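Side-chain contacts in aminoglycoside N(3)-acetyltransferase (Streptomyces griseus, PDB 7LAP), which probably acetylates aminoglycoside antibiotics at the 3-amino group, a transfer reaction associated with resistance to these drugs: residues B[137-142]-B[159-164]; B[185-190]-B[269-274]. One frame throughout, in Å; residues are numbered along the deposited sequence.

Contact 1: residues B[137-142]-B[159-164]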
ATOM      1  N   PRO B 137      17.899   1.037  -5.362  1.00 45.65           N
ATOM      2  CA  PRO B 137      17.192   0.142  -4.425  1.00 44.50           C
ATOM      3  C   PRO B 137      17.002   0.716  -3.056  1.00 48.01           C
ATOM      4  O   PRO B 137      16.125   0.241  -2.327  1.00 51.93           O
ATOM      5  CB  PRO B 137      18.116  -1.081  -4.329  1.00 43.67           C
ATOM      6  CG  PRO B 137      19.521  -0.508  -4.637  1.00 44.80           C
ATOM      7  CD  PRO B 137      19.248   0.540  -5.712  1.00 45.74           C
ATOM      8  N   ASP B 138      17.808   1.687  -2.654  1.00 46.97           N
ATOM      9  CA  ASP B 138      17.659   2.242  -1.326  1.00 49.27           C
ATOM     10  C   ASP B 138      16.893   3.560  -1.289  1.00 49.03           C
ATOM     11  O   ASP B 138      16.114   3.783  -0.357  1.00 47.47           O
ATOM     12  CB  ASP B 138      19.029   2.433  -0.688  1.00 53.32           C
ATOM     13  CG  ASP B 138      18.919   2.679   0.784  1.00 55.40           C
ATOM     14  OD1 ASP B 138      18.326   1.831   1.472  1.00 56.91           O
ATOM     15  OD2 ASP B 138      19.412   3.710   1.256  1.00 57.89           O
ATOM     16  N   VAL B 139      17.084   4.454  -2.264  1.00 43.71           N
ATOM     17  CA  VAL B 139      16.497   5.787  -2.165  1.00 43.31           C
ATOM     18  C   VAL B 139      15.830   6.190  -3.473  1.00 44.57           C
ATOM     19  O   VAL B 139      15.912   7.355  -3.885  1.00 43.16           O
ATOM     20  CB  VAL B 139      17.548   6.828  -1.735  1.00 47.08           C
ATOM     21  CG1 VAL B 139      17.952   6.587  -0.265  1.00 49.30           C
ATOM     22  CG2 VAL B 139      18.784   6.796  -2.676  1.00 43.27           C
ATOM     23  N   SER B 140      15.130   5.243  -4.100  1.00 41.94           N
ATOM     24  CA  SER B 140      14.433   5.525  -5.345  1.00 44.67           C
ATOM     25  C   SER B 140      13.426   6.653  -5.149  1.00 43.07           C
ATOM     26  O   SER B 140      12.872   6.846  -4.071  1.00 45.52           O
ATOM     27  CB  SER B 140      13.712   4.289  -5.879  1.00 43.11           C
ATOM     28  OG  SER B 140      12.743   3.821  -4.943  1.00 45.88           O
ATOM     29  N   LEU B 141      13.210   7.419  -6.203  1.00 38.30           N
ATOM     30  CA  LEU B 141      12.119   8.370  -6.236  1.00 43.66           C
ATOM     31  C   LEU B 141      11.126   7.883  -7.272  1.00 45.09           C
ATOM     32  O   LEU B 141      11.381   6.928  -7.998  1.00 42.29           O
ATOM     33  CB  LEU B 141      12.616   9.774  -6.602  1.00 48.31           C
ATOM     34  CG  LEU B 141      13.806  10.359  -5.850  1.00 54.75           C
ATOM     35  CD1 LEU B 141      13.902  11.835  -6.172  1.00 61.00           C
ATOM     36  CD2 LEU B 141      13.497  10.214  -4.412  1.00 55.16           C
ATOM     37  N   ALA B 142      10.006   8.584  -7.377  1.00 40.24           N
ATOM     38  CA  ALA B 142       9.146   8.369  -8.521  1.00 39.57           C
ATOM     39  C   ALA B 142       8.633   9.714  -8.989  1.00 43.43           C
ATOM     40  O   ALA B 142       8.566  10.664  -8.210  1.00 37.97           O
ATOM     41  CB  ALA B 142       7.998   7.434  -8.178  1.00 35.08           C
ATOM     42  N   ASP B 159      26.819   7.702  -4.081  1.00 60.32           N
ATOM     43  CA  ASP B 159      26.422   9.083  -3.821  1.00 63.11           C
ATOM     44  C   ASP B 159      25.058   9.373  -4.459  1.00 55.39           C
ATOM     45  O   ASP B 159      24.930  10.305  -5.263  1.00 55.47           O
ATOM     46  CB  ASP B 159      27.493  10.054  -4.336  1.00 73.27           C
ATOM     47  CG  ASP B 159      27.492  11.395  -3.576  1.00 84.13           C
ATOM     48  OD1 ASP B 159      27.027  11.434  -2.409  1.00 85.41           O
ATOM     49  OD2 ASP B 159      27.958  12.414  -4.143  1.00 87.82           O
ATOM     50  N   PRO B 160      24.018   8.593  -4.153  1.00 50.48           N
ATOM     51  CA  PRO B 160      22.722   8.808  -4.818  1.00 51.69           C
ATOM     52  C   PRO B 160      21.974  10.078  -4.392  1.00 52.37           C
ATOM     53  O   PRO B 160      20.888  10.337  -4.931  1.00 52.97           O
ATOM     54  CB  PRO B 160      21.922   7.561  -4.425  1.00 47.96           C
ATOM     55  CG  PRO B 160      22.442   7.237  -3.029  1.00 47.53           C
ATOM     56  CD  PRO B 160      23.937   7.586  -3.075  1.00 48.65           C
ATOM     57  N   HIS B 161      22.471  10.864  -3.437  1.00 50.33           N
ATOM     58  CA  HIS B 161      21.902  12.180  -3.143  1.00 49.53           C
ATOM     59  C   HIS B 161      22.763  13.311  -3.679  1.00 53.62           C
ATOM     60  O   HIS B 161      22.498  14.478  -3.361  1.00 54.35           O
ATOM     61  CB  HIS B 161      21.718  12.389  -1.633  1.00 47.48           C
ATOM     62  CG  HIS B 161      20.768  11.430  -1.005  1.00 49.41           C
ATOM     63  ND1 HIS B 161      21.193  10.319  -0.307  1.00 51.01           N
ATOM     64  CD2 HIS B 161      19.415  11.418  -0.954  1.00 50.34           C
ATOM     65  CE1 HIS B 161      20.138   9.665   0.151  1.00 51.95           C
ATOM     66  NE2 HIS B 161      19.049  10.314  -0.224  1.00 51.49           N
ATOM     67  N   GLY B 162      23.798  13.002  -4.455  1.00 51.77           N
ATOM     68  CA  GLY B 162      24.795  13.985  -4.777  1.00 53.93           C
ATOM     69  C   GLY B 162      24.618  14.645  -6.128  1.00 56.92           C
ATOM     70  O   GLY B 162      23.515  14.741  -6.682  1.00 56.02           O
ATOM     71  N   PRO B 163      25.756  15.014  -6.713  1.00 59.17           N
ATOM     72  CA  PRO B 163      25.857  15.816  -7.924  1.00 65.58           C
ATOM     73  C   PRO B 163      25.109  15.243  -9.097  1.00 67.23           C
ATOM     74  O   PRO B 163      24.582  16.044  -9.869  1.00 66.53           O
ATOM     75  CB  PRO B 163      27.361  15.816  -8.220  1.00 65.30           C
ATOM     76  CG  PRO B 163      28.003  15.600  -6.894  1.00 68.44           C
ATOM     77  CD  PRO B 163      27.081  14.667  -6.167  1.00 67.39           C
ATOM     78  N   GLY B 164      25.033  13.931  -9.271  1.00 62.71           N
ATOM     79  CA  GLY B 164      24.336  13.543 -10.482  1.00 66.42           C
ATOM     80  C   GLY B 164      22.852  13.254 -10.344  1.00 61.10           C
ATOM     81  O   GLY B 164      22.191  12.907 -11.327  1.00 63.87           O
TER

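Contact 2: residues B[185-190]-B[269-274]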
ATOM      1  N   ASP B 185      10.644  17.941   9.252  1.00 47.85           N
ATOM      2  CA  ASP B 185      11.781  17.028   9.156  1.00 52.61           C
ATOM      3  C   ASP B 185      11.696  16.067   7.977  1.00 53.73           C
ATOM      4  O   ASP B 185      12.672  15.348   7.727  1.00 53.81           O
ATOM      5  CB  ASP B 185      11.937  16.224  10.447  1.00 58.10           C
ATOM      6  CG  ASP B 185      10.617  15.742  10.989  1.00 68.30           C
ATOM      7  OD1 ASP B 185      10.159  14.663  10.555  1.00 69.43           O
ATOM      8  OD2 ASP B 185      10.013  16.465  11.820  1.00 75.37           O
ATOM      9  N   THR B 186      10.585  16.034   7.242  1.00 50.12           N
ATOM     10  CA  THR B 186      10.450  15.100   6.134  1.00 49.31           C
ATOM     11  C   THR B 186      11.062  15.616   4.839  1.00 51.38           C
ATOM     12  O   THR B 186      10.981  14.928   3.815  1.00 55.76           O
ATOM     13  CB  THR B 186       8.964  14.741   5.890  1.00 49.84           C
ATOM     14  OG1 THR B 186       8.258  15.881   5.400  1.00 49.42           O
ATOM     15  CG2 THR B 186       8.314  14.301   7.165  1.00 46.72           C
ATOM     16  N   MET B 187      11.684  16.792   4.840  1.00 52.86           N
ATOM     17  CA  MET B 187      12.199  17.334   3.587  1.00 51.29           C
ATOM     18  C   MET B 187      13.444  16.573   3.100  1.00 51.53           C
ATOM     19  O   MET B 187      14.575  16.899   3.476  1.00 51.04           O
ATOM     20  CB  MET B 187      12.516  18.826   3.725  1.00 49.10           C
ATOM     21  CG  MET B 187      12.747  19.475   2.374  1.00 49.03           C
ATOM     22  SD  MET B 187      13.473  21.116   2.468  1.00 52.58           S
ATOM     23  CE  MET B 187      11.996  22.005   2.980  1.00 51.93           C
ATOM     24  N   THR B 188      13.216  15.589   2.222  1.00 51.93           N
ATOM     25  CA  THR B 188      14.264  14.737   1.647  1.00 50.39           C
ATOM     26  C   THR B 188      15.345  15.553   0.952  1.00 45.52           C
ATOM     27  O   THR B 188      16.526  15.178   0.956  1.00 43.88           O
ATOM     28  CB  THR B 188      13.611  13.767   0.642  1.00 53.16           C
ATOM     29  OG1 THR B 188      12.979  12.705   1.355  1.00 58.79           O
ATOM     30  CG2 THR B 188      14.620  13.182  -0.372  1.00 54.15           C
ATOM     31  N   LEU B 189      14.951  16.649   0.305  1.00 45.65           N
ATOM     32  CA  LEU B 189      15.895  17.464  -0.441  1.00 45.70           C
ATOM     33  C   LEU B 189      17.110  17.877   0.393  1.00 43.69           C
ATOM     34  O   LEU B 189      18.180  18.121  -0.159  1.00 47.74           O
ATOM     35  CB  LEU B 189      15.164  18.690  -0.986  1.00 48.02           C
ATOM     36  CG  LEU B 189      16.039  19.693  -1.742  1.00 47.54           C
ATOM     37  CD1 LEU B 189      16.651  19.040  -2.973  1.00 44.56           C
ATOM     38  CD2 LEU B 189      15.239  20.952  -2.089  1.00 49.47           C
ATOM     39  N   LEU B 190      16.974  17.962   1.719  1.00 46.55           N
ATOM     40  CA  LEU B 190      18.120  18.333   2.543  1.00 47.25           C
ATOM     41  C   LEU B 190      19.166  17.222   2.640  1.00 49.55           C
ATOM     42  O   LEU B 190      20.268  17.479   3.140  1.00 51.68           O
ATOM     43  CB  LEU B 190      17.652  18.745   3.946  1.00 47.38           C
ATOM     44  CG  LEU B 190      16.938  20.102   3.999  1.00 49.57           C
ATOM     45  CD1 LEU B 190      16.400  20.407   5.400  1.00 48.65           C
ATOM     46  CD2 LEU B 190      17.864  21.209   3.525  1.00 48.29           C
ATOM     47  N   ARG B 269       3.585  23.823   3.428  1.00 31.52           N
ATOM     48  CA  ARG B 269       4.685  24.733   3.147  1.00 37.62           C
ATOM     49  C   ARG B 269       5.238  24.462   1.762  1.00 39.65           C
ATOM     50  O   ARG B 269       5.501  23.311   1.411  1.00 36.81           O
ATOM     51  CB  ARG B 269       5.837  24.593   4.161  1.00 38.98           C
ATOM     52  CG  ARG B 269       5.512  25.171   5.537  1.00 45.68           C
ATOM     53  CD  ARG B 269       5.309  24.048   6.510  1.00 50.11           C
ATOM     54  NE  ARG B 269       5.442  24.494   7.909  1.00 52.73           N
ATOM     55  CZ  ARG B 269       5.404  23.659   8.941  1.00 51.49           C
ATOM     56  NH1 ARG B 269       5.266  22.352   8.712  1.00 49.07           N
ATOM     57  NH2 ARG B 269       5.511  24.125  10.181  1.00 51.90           N
ATOM     58  N   LEU B 270       5.465  25.526   1.011  1.00 39.87           N
ATOM     59  CA  LEU B 270       5.934  25.435  -0.364  1.00 40.08           C
ATOM     60  C   LEU B 270       7.222  26.233  -0.486  1.00 38.53           C
ATOM     61  O   LEU B 270       7.248  27.426  -0.160  1.00 38.73           O
ATOM     62  CB  LEU B 270       4.874  25.961  -1.337  1.00 40.03           C
ATOM     63  CG  LEU B 270       5.289  25.904  -2.818  1.00 41.44           C
ATOM     64  CD1 LEU B 270       5.507  24.434  -3.221  1.00 38.15           C
ATOM     65  CD2 LEU B 270       4.190  26.568  -3.666  1.00 39.35           C
ATOM     66  N   PHE B 271       8.282  25.566  -0.945  1.00 38.87           N
ATOM     67  CA  PHE B 271       9.628  26.113  -1.073  1.00 40.47           C
ATOM     68  C   PHE B 271      10.118  26.012  -2.509  1.00 44.26           C
ATOM     69  O   PHE B 271       9.858  25.019  -3.191  1.00 44.72           O
ATOM     70  CB  PHE B 271      10.655  25.330  -0.222  1.00 40.65           C
ATOM     71  CG  PHE B 271      10.292  25.211   1.233  1.00 45.71           C
ATOM     72  CD1 PHE B 271       9.420  24.211   1.674  1.00 41.20           C
ATOM     73  CD2 PHE B 271      10.855  26.080   2.167  1.00 44.17           C
ATOM     74  CE1 PHE B 271       9.100  24.079   3.039  1.00 41.51           C
ATOM     75  CE2 PHE B 271      10.533  25.968   3.528  1.00 45.65           C
ATOM     76  CZ  PHE B 271       9.650  24.962   3.962  1.00 40.15           C
ATOM     77  N   ASP B 272      10.935  26.980  -2.928  1.00 42.82           N
ATOM     78  CA  ASP B 272      11.740  26.777  -4.128  1.00 43.00           C
ATOM     79  C   ASP B 272      12.967  25.936  -3.762  1.00 47.50           C
ATOM     80  O   ASP B 272      13.664  26.233  -2.778  1.00 47.42           O
ATOM     81  CB  ASP B 272      12.150  28.119  -4.745  1.00 45.44           C
ATOM     82  CG  ASP B 272      10.951  28.958  -5.206  1.00 54.94           C
ATOM     83  OD1 ASP B 272       9.953  28.385  -5.690  1.00 56.99           O
ATOM     84  OD2 ASP B 272      10.997  30.200  -5.081  1.00 60.52           O
ATOM     85  N   ALA B 273      13.241  24.893  -4.565  1.00 43.60           N
ATOM     86  CA  ALA B 273      14.268  23.911  -4.210  1.00 41.46           C
ATOM     87  C   ALA B 273      15.673  24.506  -4.236  1.00 45.06           C
ATOM     88  O   ALA B 273      16.497  24.169  -3.382  1.00 47.46           O
ATOM     89  CB  ALA B 273      14.214  22.705  -5.149  1.00 42.26           C
ATOM     90  N   ALA B 274      15.995  25.344  -5.233  1.00 45.52           N
ATOM     91  CA  ALA B 274      17.352  25.890  -5.295  1.00 50.32           C
ATOM     92  C   ALA B 274      17.698  26.755  -4.081  1.00 53.31           C
ATOM     93  O   ALA B 274      18.766  26.525  -3.478  1.00 49.19           O
ATOM     94  CB  ALA B 274      17.562  26.646  -6.619  1.00 47.78           C
TER

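Contact 1: residues B[137-142]-B[159-164]
V139, in the loop that runs into strand 141-145, packs against the two corner residues, P160 and H161, of a type I beta turn. The turn spans D159 to G162 in the loop between helices 148-152 and 166-172, and it is closed by the bond from G162 N to D159 O at 3.0 Å. V139 divides its two methyls between the corners. CG2 meets the rim of the proline ring, 3.7 Å from P160 CB and equally close to P160 CG, with the two side chains crossing at about a right angle. The other branch, CG1, approaches the imidazole obliquely and lies 3.8 Å from H161 CE1. It is 3.9 Å from H161 NE2, and V139 CB follows at 4.1 Å from that same nitrogen. The valine torsion explains this division: with chi1 at -70°, CG1 stands opposite the carbonyl carbon while CG2 fits between it and the backbone N, so the methyls diverge toward different neighbours. No hydrogen bond joins the segments; the polar ties lead outward. H161 ND1 is hydrogen-bonded to D224 OD1 on strand 216-225, which probably limits rotation of the ring, and a second histidine ring, H191, meets it with the planes at about 50°. On the valine side, D138 is hydrogen-bonded to Y87 OH through OD2 and to Q209 NE2 through OD1, so both loops are tied to the two-stranded sheet 204-213/216-225. P160 and H161 are buried and V139 is partly exposed; the small apolar patch they make is flanked by the hydrogen bonds of H161 and D138. The contact is thus that of a type I turn whose two corner side chains receive the two methyls of one valine, beside the antiparallel pair 204-213/216-225.

Contact 2: residues B[185-190]-B[269-274]
The ring of F271 carries the methyl of M187 over one face: CE sits 3.5 Å above the ring plane and is displaced from the middle toward the CD1-CE1 side. It lies 3.6 Å from F271 CE1, and 3.7 Å from the ring centroid at 18° off the normal, a CH-pi contact. The sulfur stands farther back, with M187 SD 5.3 Å from the F271 centroid, so this Met-aromatic pair meets the ring through its methyl, with the sulfur behind. M187 gets there by an extended start, CG anti to the backbone N (chi1 -167°), followed by a bend at chi3 (-76°) that turns CE onto the ring. V249 of helix 244-254 touches both M187 and F271, adding a third apolar group. The second junction is aliphatic. L189 places its CD2 branch 3.7 Å from A273 CB, and the same methyl lies 3.7 Å from A273 O, at the beginning of helix 273-289. V177 of strand 176-180 is touched by M187 and L189 alike, and the backbone of F271 is hydrogen-bonded to V177, so one strand lies next to both halves of the contact. The bond from L190 N to M187 O, 3.2 Å, ties M187 to L190 in the run leading into helix 189-196. The charged side chains of 269-274 are engaged outside this interface: R269 NE makes a salt bridge to E260 and D272 OD1 makes one to R176. With all four touching residues buried and no hydrogen bond between the segments, cohesion here probably rests on dispersion and on the weak attraction of a polarised methyl C-H for the pi face, interactions less directional than hydrogen bonds.

Both contacts are apolar and reach the same mixed sheet, yet they lie at different places around it. Both are also buried, contact 2 with all four of its touching residues and contact 1 with two of three. Contact 2 joins the run that leads into helix 189-196 to the place where strand 266-272 turns into helix 273-289. Contact 1 lies between loops and uses a ring that is also tied to the two-stranded sheet by a hydrogen bond. Each involves an aromatic ring, but a methyl lies over a phenyl face in contact 2, whereas the imidazole of contact 1 is met obliquely. Their centres are about 16 Å apart and their nearest atoms about 5 Å, without touching.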